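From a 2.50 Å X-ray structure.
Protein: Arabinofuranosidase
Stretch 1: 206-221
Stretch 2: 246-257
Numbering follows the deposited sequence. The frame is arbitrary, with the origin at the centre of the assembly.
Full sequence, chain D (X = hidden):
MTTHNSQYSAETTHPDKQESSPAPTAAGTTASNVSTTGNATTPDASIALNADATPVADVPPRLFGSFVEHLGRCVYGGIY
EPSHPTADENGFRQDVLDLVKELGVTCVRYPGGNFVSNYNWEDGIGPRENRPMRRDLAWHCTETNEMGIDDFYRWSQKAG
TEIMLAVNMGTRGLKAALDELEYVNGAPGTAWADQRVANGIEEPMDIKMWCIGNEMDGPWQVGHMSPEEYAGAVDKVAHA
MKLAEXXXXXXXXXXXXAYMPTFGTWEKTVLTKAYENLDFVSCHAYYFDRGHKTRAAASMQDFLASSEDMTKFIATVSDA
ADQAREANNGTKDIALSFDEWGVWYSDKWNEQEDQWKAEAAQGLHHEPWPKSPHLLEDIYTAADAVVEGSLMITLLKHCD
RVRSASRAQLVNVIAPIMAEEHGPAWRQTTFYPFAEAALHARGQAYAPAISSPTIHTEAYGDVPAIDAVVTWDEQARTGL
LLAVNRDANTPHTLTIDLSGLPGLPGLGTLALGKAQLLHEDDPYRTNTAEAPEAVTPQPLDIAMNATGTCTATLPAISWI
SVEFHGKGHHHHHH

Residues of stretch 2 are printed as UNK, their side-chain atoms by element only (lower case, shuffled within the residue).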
# COMPACT_ATOMS: atom_id res chain seq x y z
N ASP D 206 -18.49 -18.74 -12.68
CA ASP D 206 -19.61 -18.37 -11.80
C ASP D 206 -19.30 -18.61 -10.32
O ASP D 206 -20.02 -19.34 -9.63
CB ASP D 206 -20.91 -19.07 -12.22
CG ASP D 206 -21.40 -18.65 -13.59
OD1 ASP D 206 -21.01 -17.56 -14.08
OD2 ASP D 206 -22.19 -19.42 -14.19
N ILE D 207 -18.23 -17.99 -9.85
CA ILE D 207 -17.88 -18.03 -8.44
C ILE D 207 -18.57 -16.86 -7.72
O ILE D 207 -18.26 -15.70 -7.96
CB ILE D 207 -16.35 -18.04 -8.22
CG1 ILE D 207 -15.76 -19.30 -8.88
CG2 ILE D 207 -16.01 -17.99 -6.73
CD1 ILE D 207 -14.24 -19.36 -8.89
N LYS D 208 -19.53 -17.21 -6.86
CA LYS D 208 -20.34 -16.24 -6.11
C LYS D 208 -19.67 -15.77 -4.83
O LYS D 208 -19.57 -14.56 -4.57
CB LYS D 208 -21.69 -16.86 -5.75
CG LYS D 208 -22.85 -16.46 -6.64
CD LYS D 208 -24.13 -17.13 -6.15
CE LYS D 208 -25.37 -16.52 -6.80
NZ LYS D 208 -26.62 -17.09 -6.23
N MET D 209 -19.23 -16.73 -4.02
CA MET D 209 -18.72 -16.45 -2.68
C MET D 209 -17.20 -16.27 -2.67
O MET D 209 -16.45 -17.16 -3.10
CB MET D 209 -19.15 -17.55 -1.71
CG MET D 209 -19.14 -17.16 -0.25
SD MET D 209 -19.98 -18.40 0.75
CE MET D 209 -19.60 -17.82 2.40
N TRP D 210 -16.76 -15.11 -2.19
CA TRP D 210 -15.35 -14.74 -2.17
C TRP D 210 -14.90 -14.33 -0.77
O TRP D 210 -15.61 -13.59 -0.08
CB TRP D 210 -15.07 -13.58 -3.13
CG TRP D 210 -15.27 -13.90 -4.58
CD1 TRP D 210 -16.45 -14.14 -5.22
CD2 TRP D 210 -14.25 -13.98 -5.58
NE1 TRP D 210 -16.23 -14.38 -6.55
CE2 TRP D 210 -14.88 -14.29 -6.80
CE3 TRP D 210 -12.85 -13.83 -5.57
CZ2 TRP D 210 -14.18 -14.45 -8.00
CZ3 TRP D 210 -12.16 -13.98 -6.76
CH2 TRP D 210 -12.82 -14.29 -7.95
N CYS D 211 -13.72 -14.80 -0.37
CA CYS D 211 -13.11 -14.38 0.89
C CYS D 211 -12.04 -13.32 0.64
O CYS D 211 -11.03 -13.58 -0.01
CB CYS D 211 -12.52 -15.58 1.63
SG CYS D 211 -13.74 -16.82 2.07
N ILE D 212 -12.28 -12.12 1.17
CA ILE D 212 -11.36 -11.01 1.01
C ILE D 212 -10.25 -11.12 2.06
O ILE D 212 -10.35 -10.58 3.17
CB ILE D 212 -12.09 -9.65 1.07
CG1 ILE D 212 -13.27 -9.65 0.10
CG2 ILE D 212 -11.13 -8.51 0.72
CD1 ILE D 212 -14.35 -8.65 0.43
N GLY D 213 -9.19 -11.84 1.69
CA GLY D 213 -8.06 -12.08 2.58
C GLY D 213 -8.28 -13.25 3.50
O GLY D 213 -9.35 -13.86 3.51
N ASN D 214 -7.24 -13.56 4.28
CA ASN D 214 -7.29 -14.62 5.28
C ASN D 214 -6.65 -14.20 6.59
O ASN D 214 -5.56 -13.62 6.60
CB ASN D 214 -6.59 -15.87 4.75
CG ASN D 214 -6.63 -17.01 5.75
OD1 ASN D 214 -7.64 -17.70 5.87
ND2 ASN D 214 -5.54 -17.20 6.47
N GLU D 215 -7.34 -14.51 7.70
CA GLU D 215 -6.83 -14.33 9.06
C GLU D 215 -5.91 -13.11 9.22
O GLU D 215 -4.81 -13.22 9.78
CB GLU D 215 -6.13 -15.61 9.55
CG GLU D 215 -7.07 -16.79 9.78
CD GLU D 215 -6.35 -18.02 10.33
OE1 GLU D 215 -5.23 -18.33 9.86
OE2 GLU D 215 -6.92 -18.69 11.22
N MET D 216 -6.37 -11.97 8.74
CA MET D 216 -5.56 -10.75 8.71
C MET D 216 -5.27 -10.15 10.09
O MET D 216 -4.45 -9.24 10.21
CB MET D 216 -6.20 -9.70 7.78
CG MET D 216 -6.29 -10.14 6.32
SD MET D 216 -4.68 -10.53 5.58
CE MET D 216 -3.97 -8.90 5.47
N ASP D 217 -5.94 -10.68 11.12
CA ASP D 217 -5.72 -10.25 12.50
C ASP D 217 -4.60 -11.03 13.18
O ASP D 217 -4.00 -10.56 14.14
CB ASP D 217 -7.02 -10.38 13.32
CG ASP D 217 -7.48 -11.83 13.48
OD1 ASP D 217 -7.24 -12.64 12.56
OD2 ASP D 217 -8.08 -12.15 14.53
N GLY D 218 -4.33 -12.23 12.67
CA GLY D 218 -3.28 -13.09 13.23
C GLY D 218 -1.89 -12.56 12.92
O GLY D 218 -1.58 -12.30 11.76
N PRO D 219 -1.05 -12.40 13.96
CA PRO D 219 0.34 -11.94 13.78
C PRO D 219 1.26 -12.96 13.09
O PRO D 219 2.42 -12.65 12.82
CB PRO D 219 0.81 -11.67 15.21
CG PRO D 219 -0.44 -11.54 16.02
CD PRO D 219 -1.41 -12.49 15.38
N TRP D 220 0.73 -14.15 12.81
CA TRP D 220 1.45 -15.17 12.03
C TRP D 220 1.23 -14.99 10.52
O TRP D 220 1.92 -15.61 9.71
CB TRP D 220 1.01 -16.57 12.46
CG TRP D 220 -0.47 -16.79 12.31
CD1 TRP D 220 -1.13 -17.22 11.20
CD2 TRP D 220 -1.47 -16.56 13.31
NE1 TRP D 220 -2.48 -17.28 11.44
CE2 TRP D 220 -2.71 -16.89 12.73
CE3 TRP D 220 -1.43 -16.12 14.65
CZ2 TRP D 220 -3.92 -16.78 13.44
CZ3 TRP D 220 -2.63 -16.02 15.35
CH2 TRP D 220 -3.86 -16.35 14.74
N GLN D 221 0.26 -14.15 10.17
CA GLN D 221 -0.16 -13.96 8.78
C GLN D 221 0.75 -12.99 8.04
O GLN D 221 1.11 -11.93 8.56
CB GLN D 221 -1.60 -13.47 8.73
CG GLN D 221 -2.32 -13.73 7.42
CD GLN D 221 -2.68 -15.20 7.21
OE1 GLN D 221 -2.80 -15.66 6.08
NE2 GLN D 221 -2.85 -15.93 8.31
N UNK D 246 -22.81 -7.40 -9.06
CA UNK D 246 -23.80 -7.25 -7.99
C UNK D 246 -24.05 -8.57 -7.26
O UNK D 246 -24.16 -8.59 -6.03
c UNK D 246 -25.13 -6.73 -8.55
o UNK D 246 -24.96 -5.46 -9.16
N UNK D 247 -24.11 -9.66 -8.02
CA UNK D 247 -24.47 -10.97 -7.49
C UNK D 247 -23.45 -11.65 -6.59
O UNK D 247 -23.70 -12.76 -6.11
N UNK D 248 -22.31 -10.99 -6.37
CA UNK D 248 -21.26 -11.54 -5.52
C UNK D 248 -21.66 -11.54 -4.05
O UNK D 248 -22.41 -10.67 -3.60
c UNK D 248 -19.14 -10.90 -6.99
c UNK D 248 -18.92 -12.35 -7.42
c UNK D 248 -17.81 -10.18 -6.81
c UNK D 248 -19.95 -10.78 -5.69
N UNK D 249 -21.15 -12.53 -3.32
CA UNK D 249 -21.35 -12.62 -1.88
C UNK D 249 -19.99 -12.62 -1.20
O UNK D 249 -19.22 -13.58 -1.32
o UNK D 249 -23.71 -16.27 -1.83
c UNK D 249 -24.32 -15.18 -1.95
c UNK D 249 -22.17 -13.86 -1.53
o UNK D 249 -25.56 -15.08 -1.86
c UNK D 249 -23.52 -13.92 -2.25
N UNK D 250 -19.68 -11.54 -0.48
CA UNK D 250 -18.32 -11.26 -0.03
C UNK D 250 -18.10 -11.44 1.47
O UNK D 250 -18.91 -10.98 2.29
c UNK D 250 -17.03 -10.41 -2.78
c UNK D 250 -17.86 -8.10 -2.27
c UNK D 250 -17.90 -9.86 -0.47
c UNK D 250 -18.02 -9.58 -1.97
N UNK D 251 -17.00 -12.10 1.81
CA UNK D 251 -16.67 -12.44 3.20
C UNK D 251 -15.50 -11.61 3.71
O UNK D 251 -14.42 -11.60 3.10
c UNK D 251 -17.33 -14.83 2.63
c UNK D 251 -16.22 -14.34 4.82
c UNK D 251 -16.31 -13.95 3.35
N UNK D 252 -15.72 -10.92 4.82
CA UNK D 252 -14.65 -10.19 5.51
C UNK D 252 -14.05 -11.06 6.60
O UNK D 252 -14.75 -11.86 7.22
c UNK D 252 -15.19 -8.91 6.12
N UNK D 253 -12.74 -10.91 6.81
CA UNK D 253 -12.04 -11.61 7.88
C UNK D 253 -12.56 -11.14 9.24
O UNK D 253 -12.66 -9.94 9.49
c UNK D 253 -10.53 -11.36 7.81
s UNK D 253 -9.70 -11.93 6.31
N UNK D 254 -12.89 -12.09 10.10
CA UNK D 254 -13.26 -11.79 11.47
C UNK D 254 -12.08 -12.14 12.35
O UNK D 254 -10.93 -11.84 12.01
N UNK D 255 -12.37 -12.78 13.48
CA UNK D 255 -11.31 -13.24 14.38
C UNK D 255 -10.84 -14.65 14.02
O UNK D 255 -11.63 -15.48 13.55
o UNK D 255 -11.90 -11.83 16.27
c UNK D 255 -11.77 -13.17 15.84
N UNK D 256 -9.55 -14.89 14.24
CA UNK D 256 -8.96 -16.20 13.99
C UNK D 256 -9.25 -17.17 15.13
O UNK D 256 -8.90 -18.35 15.06
o UNK D 256 -7.18 -15.27 12.64
c UNK D 256 -7.45 -16.06 13.78
N UNK D 257 -9.90 -16.66 16.17
CA UNK D 257 -10.26 -17.44 17.35
C UNK D 257 -10.84 -16.56 18.44
O UNK D 257 -10.70 -15.33 18.41

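Position 246 carries one carbon and then one oxygen, lies on the surface and touches nothing of stretch 1; a short hydroxyl side chain of this kind is Ser246. Position 247 has no side-chain atoms, which makes it Gly247, and its carbonyl O lies 3.8 Å from CG of Lys208. At 248 there are four carbons, forked at the second, one tip approaching the indole of Trp210. This is Leu248, with CD2 3.5 Å from Trp210 NE1, whose hydrogen is already given to Ile207 O (2.8 Å).

Position 249 bears three carbons, the third carrying two oxygens, and comes near the side chain of Lys208; this carboxylate is Glu249. Its backbone opens the pairing, N donating to Lys208 O (2.9 Å) and O accepting from Trp210 N (3.0 Å). Position 250 again has four carbons forked at the second, packed against Trp210 and Ile212, and is Leu250; CD2 reaches Trp210 CB at 3.7 Å, and CB lies 3.9 Å from Ile212 CD1. At 251 one carbon carries two more, packed against Met209 and Cys211: Val251. CG2 meets Met209 CE at 3.8 Å and CB stands 4.1 Å from Cys211 SG. Val251 N donates to Trp210 O (2.8 Å). Ile212 N donates to Val251 O (2.9 Å).

At 252 a single carbon makes no contact with stretch 1, CB staying 5.8 Å from Ile212 CD1; this is Ala252. Position 253 has a carbon followed by a sulfur directed at the chain leaving the first strand, so it is Cys253; SG sits 3.4 Å from Gly213 C and 3.9 Å from Met216 CG. Position 254, without side-chain atoms, is Gly254. Position 255 has a carbon and an oxygen and points away overall, although CB comes within 4.0 Å of Asp217 OD2; it is Ser255. The same atoms recur at 256, the oxygen turned toward the carboxylate of Asp217; this is Ser256. Position 257 has no side chain and makes no contact: Gly257.

The contact begins as a parallel pairing of two strands. Four backbone hydrogen bonds join them because Glu249 and Val251 each use both N and O toward stretch 1. Alternation places Met209, Cys211 and Val251 on one face with Glu249, and Trp210, Ile212 and Leu250 on the other. Beyond the strands, Cys253 fills the space beside the Gly213 backbone. Asp217 then binds Ser256 twice, OD1 accepting from OG (2.6 Å) and OD2 from N (3.1 Å), so that one carboxylate holds both side chain and backbone.

Stretch 2 (246-257) SGLELVACGSSG
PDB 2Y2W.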